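PDB 4L8N: PDZ domain protein from Parabacteroides distasonis, which is of unknown function but combines N- and C-terminal PDZ domains with a DUF4136 domain and binds magnesium. Local coordinates for residues Thr306-Thr310 with Tyr413-Phe417; Tyr395-Ala399 with Pro419-Pro423. All coordinates share one frame; numbering follows the deposited sequence.

Contact 1. Residues Thr306-Thr310 with Tyr413-Phe417; sequences TYNYT and YLYYF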
loop_
_atom_site.group_PDB
_atom_site.type_symbol
_atom_site.label_atom_id
_atom_site.label_comp_id
_atom_site.label_asym_id
_atom_site.label_seq_id
_atom_site.Cartn_x
_atom_site.Cartn_y
_atom_site.Cartn_z
ATOM N N THR A 306 -10.967 13.960 -31.512
ATOM C CA THR A 306 -10.543 14.511 -32.783
ATOM C C THR A 306 -11.766 14.582 -33.660
ATOM O O THR A 306 -12.449 13.587 -33.823
ATOM C CB THR A 306 -9.404 13.710 -33.429
ATOM O OG1 THR A 306 -8.304 13.645 -32.524
ATOM C CG2 THR A 306 -8.933 14.327 -34.752
ATOM N N TYR A 307 -12.048 15.752 -34.225
ATOM C CA TYR A 307 -13.173 15.917 -35.130
ATOM C C TYR A 307 -12.860 16.947 -36.199
ATOM O O TYR A 307 -11.954 17.760 -36.020
ATOM C CB TYR A 307 -14.463 16.284 -34.364
ATOM C CG TYR A 307 -14.455 17.623 -33.648
ATOM C CD1 TYR A 307 -13.951 17.740 -32.356
ATOM C CD2 TYR A 307 -15.070 18.739 -34.208
ATOM C CE1 TYR A 307 -13.961 18.958 -31.680
ATOM C CE2 TYR A 307 -15.129 19.953 -33.522
ATOM C CZ TYR A 307 -14.560 20.061 -32.262
ATOM O OH TYR A 307 -14.598 21.249 -31.571
ATOM N N ASN A 308 -13.607 16.902 -37.320
ATOM C CA ASN A 308 -13.538 17.909 -38.391
ATOM C C ASN A 308 -14.336 19.111 -37.917
ATOM O O ASN A 308 -15.540 18.983 -37.628
ATOM C CB ASN A 308 -14.092 17.389 -39.731
ATOM C CG ASN A 308 -13.127 16.672 -40.643
ATOM O OD1 ASN A 308 -11.895 16.794 -40.574
ATOM N ND2 ASN A 308 -13.691 15.947 -41.575
ATOM N N TYR A 309 -13.650 20.259 -37.782
ATOM C CA TYR A 309 -14.220 21.510 -37.332
ATOM C C TYR A 309 -14.470 22.479 -38.496
ATOM O O TYR A 309 -13.552 22.769 -39.272
ATOM C CB TYR A 309 -13.275 22.141 -36.309
ATOM C CG TYR A 309 -13.655 23.547 -35.894
ATOM C CD1 TYR A 309 -14.699 23.773 -35.004
ATOM C CD2 TYR A 309 -12.955 24.651 -36.376
ATOM C CE1 TYR A 309 -15.051 25.062 -34.615
ATOM C CE2 TYR A 309 -13.283 25.941 -35.978
ATOM C CZ TYR A 309 -14.338 26.143 -35.100
ATOM O OH TYR A 309 -14.668 27.408 -34.685
ATOM N N THR A 310 -15.706 23.009 -38.578
ATOM C CA THR A 310 -16.132 24.012 -39.560
ATOM C C THR A 310 -16.526 25.319 -38.820
ATOM O O THR A 310 -16.356 26.406 -39.357
ATOM C CB THR A 310 -17.281 23.515 -40.443
ATOM O OG1 THR A 310 -18.483 23.496 -39.676
ATOM C CG2 THR A 310 -17.013 22.157 -41.094
ATOM N N TYR A 413 -19.545 13.659 -41.341
ATOM C CA TYR A 413 -18.546 14.602 -41.865
ATOM C C TYR A 413 -17.540 14.970 -40.750
ATOM O O TYR A 413 -16.380 15.271 -41.030
ATOM C CB TYR A 413 -19.233 15.868 -42.452
ATOM C CG TYR A 413 -19.617 16.937 -41.438
ATOM C CD1 TYR A 413 -18.715 17.935 -41.069
ATOM C CD2 TYR A 413 -20.887 16.959 -40.863
ATOM C CE1 TYR A 413 -19.053 18.903 -40.121
ATOM C CE2 TYR A 413 -21.236 17.923 -39.914
ATOM C CZ TYR A 413 -20.318 18.899 -39.554
ATOM O OH TYR A 413 -20.663 19.866 -38.646
ATOM N N LEU A 414 -17.999 14.931 -39.488
ATOM C CA LEU A 414 -17.185 15.186 -38.310
ATOM C C LEU A 414 -16.003 14.239 -38.251
ATOM O O LEU A 414 -14.978 14.597 -37.656
ATOM C CB LEU A 414 -18.031 15.046 -37.033
ATOM C CG LEU A 414 -19.096 16.138 -36.823
ATOM C CD1 LEU A 414 -20.156 15.666 -35.869
ATOM C CD2 LEU A 414 -18.482 17.464 -36.382
ATOM N N TYR A 415 -16.125 13.043 -38.899
ATOM C CA TYR A 415 -15.058 12.042 -38.905
ATOM C C TYR A 415 -14.590 11.707 -40.333
ATOM O O TYR A 415 -14.043 10.637 -40.563
ATOM C CB TYR A 415 -15.509 10.783 -38.134
ATOM C CG TYR A 415 -15.682 11.030 -36.648
ATOM C CD1 TYR A 415 -14.591 11.341 -35.840
ATOM C CD2 TYR A 415 -16.952 11.052 -36.065
ATOM C CE1 TYR A 415 -14.747 11.595 -34.476
ATOM C CE2 TYR A 415 -17.122 11.320 -34.704
ATOM C CZ TYR A 415 -16.011 11.564 -33.910
ATOM O OH TYR A 415 -16.137 11.787 -32.562
ATOM N N TYR A 416 -14.702 12.667 -41.265
ATOM C CA TYR A 416 -14.313 12.474 -42.664
ATOM C C TYR A 416 -12.807 12.341 -42.899
ATOM O O TYR A 416 -12.407 11.997 -44.018
ATOM C CB TYR A 416 -14.885 13.574 -43.546
ATOM C CG TYR A 416 -16.043 13.058 -44.352
ATOM C CD1 TYR A 416 -16.985 12.196 -43.783
ATOM C CD2 TYR A 416 -16.153 13.341 -45.709
ATOM C CE1 TYR A 416 -18.025 11.657 -44.537
ATOM C CE2 TYR A 416 -17.168 12.773 -46.486
ATOM C CZ TYR A 416 -18.124 11.965 -45.886
ATOM O OH TYR A 416 -19.162 11.456 -46.624
ATOM N N PHE A 417 -11.990 12.553 -41.865
ATOM C CA PHE A 417 -10.546 12.422 -41.948
ATOM C C PHE A 417 -10.136 10.923 -41.760
ATOM O O PHE A 417 -8.972 10.564 -41.988
ATOM C CB PHE A 417 -9.870 13.340 -40.887
ATOM C CG PHE A 417 -10.277 13.025 -39.459
ATOM C CD1 PHE A 417 -9.672 11.984 -38.757
ATOM C CD2 PHE A 417 -11.303 13.731 -38.839
ATOM C CE1 PHE A 417 -10.111 11.637 -37.477
ATOM C CE2 PHE A 417 -11.722 13.398 -37.547
ATOM C CZ PHE A 417 -11.126 12.358 -36.876
#
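Asn308, near the end of strand 298-309, grips the turn 413-417 with two hydrogen bonds. Its backbone N donates to Leu414 O (2.7 Å), and its side-chain ND2 reaches Tyr413 O at 2.8 Å, arriving almost in line with that carbonyl (C=O...N angle 178°). Tyr413 O also takes the backbone N-H of Tyr416, so a single carbonyl both closes the turn and ties it to the strand. The amide is held further by Asn427, whose OD1 accepts from ND2. A weaker CA-H...O contact brings Tyr307 CA to Leu414 O.

Side chains pack round the asparagine. The Phe417 ring passes its amide in the opposite direction, planes 76° apart, and Asn308 OD1 lies at the ring edge by CD2, near the ring plane. Among apolar contacts, Phe417 CZ reaches Thr306 CG2 at 3.6 Å, Tyr307 CD2 and Leu414 CD2 meet loosely at 4.2 Å, and Thr310 CG2 packs against Tyr413 CE1 at 4.0 Å.

Strand 438-456 pairs with strand 298-309 through Arg449 and Thr447, while helix 107-113 packs on Tyr307 and Leu414 and receives the Tyr413 and Tyr415 hydroxyls at Glu107 and Ala111.

Contact 2. Residues Tyr395-Ala399 with Pro419-Pro423; sequences YPQIA and PYINP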
loop_
_atom_site.group_PDB
_atom_site.type_symbol
_atom_site.label_atom_id
_atom_site.label_comp_id
_atom_site.label_asym_id
_atom_site.label_seq_id
_atom_site.Cartn_x
_atom_site.Cartn_y
_atom_site.Cartn_z
ATOM N N TYR A 395 -12.286 -2.032 -42.828
ATOM C CA TYR A 395 -12.507 -0.589 -43.074
ATOM C C TYR A 395 -13.355 -0.306 -44.314
ATOM O O TYR A 395 -14.263 0.526 -44.207
ATOM C CB TYR A 395 -11.201 0.212 -43.184
ATOM C CG TYR A 395 -10.505 0.529 -41.881
ATOM C CD1 TYR A 395 -10.846 -0.137 -40.702
ATOM C CD2 TYR A 395 -9.464 1.456 -41.833
ATOM C CE1 TYR A 395 -10.196 0.149 -39.496
ATOM C CE2 TYR A 395 -8.773 1.710 -40.645
ATOM C CZ TYR A 395 -9.141 1.049 -39.479
ATOM O OH TYR A 395 -8.473 1.301 -38.311
ATOM N N PRO A 396 -13.123 -0.980 -45.477
ATOM C CA PRO A 396 -13.961 -0.707 -46.655
ATOM C C PRO A 396 -15.448 -0.979 -46.401
ATOM O O PRO A 396 -16.288 -0.187 -46.841
ATOM C CB PRO A 396 -13.391 -1.661 -47.707
ATOM C CG PRO A 396 -11.976 -1.880 -47.285
ATOM C CD PRO A 396 -12.070 -1.967 -45.808
ATOM N N GLN A 397 -15.764 -2.057 -45.650
ATOM C CA GLN A 397 -17.131 -2.464 -45.309
ATOM C C GLN A 397 -17.778 -1.501 -44.291
ATOM O O GLN A 397 -18.975 -1.238 -44.390
ATOM C CB GLN A 397 -17.145 -3.903 -44.781
ATOM C CG GLN A 397 -16.634 -4.928 -45.807
ATOM C CD GLN A 397 -15.205 -5.373 -45.539
ATOM O OE1 GLN A 397 -14.223 -4.725 -45.928
ATOM N NE2 GLN A 397 -15.058 -6.517 -44.885
ATOM N N ILE A 398 -16.988 -0.959 -43.342
ATOM C CA ILE A 398 -17.446 0.019 -42.345
ATOM C C ILE A 398 -17.754 1.323 -43.069
ATOM O O ILE A 398 -18.838 1.878 -42.870
ATOM C CB ILE A 398 -16.408 0.227 -41.198
ATOM C CG1 ILE A 398 -16.089 -1.086 -40.477
ATOM C CG2 ILE A 398 -16.843 1.342 -40.204
ATOM C CD1 ILE A 398 -14.720 -1.136 -39.992
ATOM N N ALA A 399 -16.826 1.790 -43.940
ATOM C CA ALA A 399 -17.032 3.017 -44.710
ATOM C C ALA A 399 -18.340 2.939 -45.518
ATOM O O ALA A 399 -19.122 3.883 -45.453
ATOM C CB ALA A 399 -15.841 3.290 -45.622
ATOM N N PRO A 419 -10.371 6.788 -42.644
ATOM C CA PRO A 419 -10.677 5.985 -43.845
ATOM C C PRO A 419 -11.802 4.946 -43.633
ATOM O O PRO A 419 -12.348 4.429 -44.619
ATOM C CB PRO A 419 -9.336 5.325 -44.152
ATOM C CG PRO A 419 -8.711 5.151 -42.829
ATOM C CD PRO A 419 -9.051 6.416 -42.098
ATOM N N TYR A 420 -12.141 4.637 -42.348
ATOM C CA TYR A 420 -13.270 3.768 -42.003
ATOM C C TYR A 420 -14.635 4.551 -42.111
ATOM O O TYR A 420 -15.685 3.981 -41.860
ATOM C CB TYR A 420 -13.095 3.114 -40.624
ATOM C CG TYR A 420 -12.554 4.014 -39.536
ATOM C CD1 TYR A 420 -13.399 4.849 -38.811
ATOM C CD2 TYR A 420 -11.213 3.974 -39.177
ATOM C CE1 TYR A 420 -12.921 5.633 -37.768
ATOM C CE2 TYR A 420 -10.718 4.767 -38.148
ATOM C CZ TYR A 420 -11.575 5.594 -37.440
ATOM O OH TYR A 420 -11.086 6.402 -36.429
ATOM N N ILE A 421 -14.605 5.845 -42.488
ATOM C CA ILE A 421 -15.797 6.670 -42.707
ATOM C C ILE A 421 -15.737 7.219 -44.148
ATOM O O ILE A 421 -16.685 7.037 -44.900
ATOM C CB ILE A 421 -16.008 7.822 -41.648
ATOM C CG1 ILE A 421 -16.051 7.313 -40.196
ATOM C CG2 ILE A 421 -17.228 8.675 -41.975
ATOM C CD1 ILE A 421 -17.216 6.380 -39.791
ATOM N N ASN A 422 -14.621 7.888 -44.508
ATOM C CA ASN A 422 -14.405 8.492 -45.816
ATOM C C ASN A 422 -13.179 7.874 -46.508
ATOM O O ASN A 422 -12.042 8.345 -46.308
ATOM C CB ASN A 422 -14.268 10.008 -45.706
ATOM C CG ASN A 422 -14.089 10.713 -47.030
ATOM O OD1 ASN A 422 -14.593 10.276 -48.070
ATOM N ND2 ASN A 422 -13.354 11.821 -47.023
ATOM N N PRO A 423 -13.405 6.836 -47.355
ATOM C CA PRO A 423 -12.268 6.189 -48.045
ATOM C C PRO A 423 -11.587 7.127 -49.054
ATOM O O PRO A 423 -10.358 7.191 -49.038
ATOM C CB PRO A 423 -12.888 4.958 -48.699
ATOM C CG PRO A 423 -14.328 5.265 -48.808
ATOM C CD PRO A 423 -14.691 6.198 -47.707
#
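The first turn of helix 395-402 packs here against the irregular loop that leads toward strand 429-435, and a T-shaped tyrosine pair carries the contact. The ring of Tyr420 turns its edge to the face of Tyr395, with centroids 5.1 Å apart and planes at 73°. The touching atom is Tyr420 CD2, which stands over the Tyr395 ring toward its rim, 3.6 Å from Tyr395 CZ. Closer to the backbone, Tyr420 CB sits above the same ring in a CH-pi contact, 4.0 Å from the Tyr395 centroid and 17° off its normal. One aromatic face thus receives both the methylene and the ring edge of its partner. The two side chains run side by side in the same direction; Tyr420 CG lies between its own backbone N and carbonyl carbon (chi1 42°), which carries the ring along Tyr395 while CB stays above it.

Smaller apolar groups extend the interface. Pro419 CG approaches Tyr395 CD2 at 3.9 Å, and Ala399 CB meets Pro423 CD at 3.8 Å, so that prolines from both ends of the loop segment touch the helix. Ile398 CG2 lies against Tyr420 O and, more loosely, Tyr420 CB (4.2 Å). Although Tyr420 O also approaches Ala399 N, the angle is poor for a hydrogen bond; that N-H is used within the helix, bonding to Tyr395 O at 2.9 Å. Ala399 CA instead makes a CA-H...O contact with Tyr420 O.

Beyond the pair, the Tyr420 hydroxyl bonds to Ser118 OG, in the loop between helix 107-113 and strand 123-135. Trp390, just before helix 395-402, meets the Tyr420 ring and touches Ile398, joining the start of this helix to the loop.

Contacts 1 and 2 use successive parts of the loop between helix 395-402 and strand 429-435, with centres about 14 Å apart. Contact 1 is buried and fixes the loop to a strand of the large mixed sheet; contact 2 is only partly buried, with exposed prolines, and sets the loop against a helix. Their chemistry differs accordingly: contact 1 has two hydrogen bonds across it with apolar packing around them, whereas contact 2 has none between its segments and rests on aromatic, CH-pi and proline contacts. They also touch directly. Asn422 ND2 probably bonds to Tyr416 O, and Ile421 packs on the carbonyl of Tyr415 and the ring of Tyr416, linking the strand-facing and helix-facing parts of the loop.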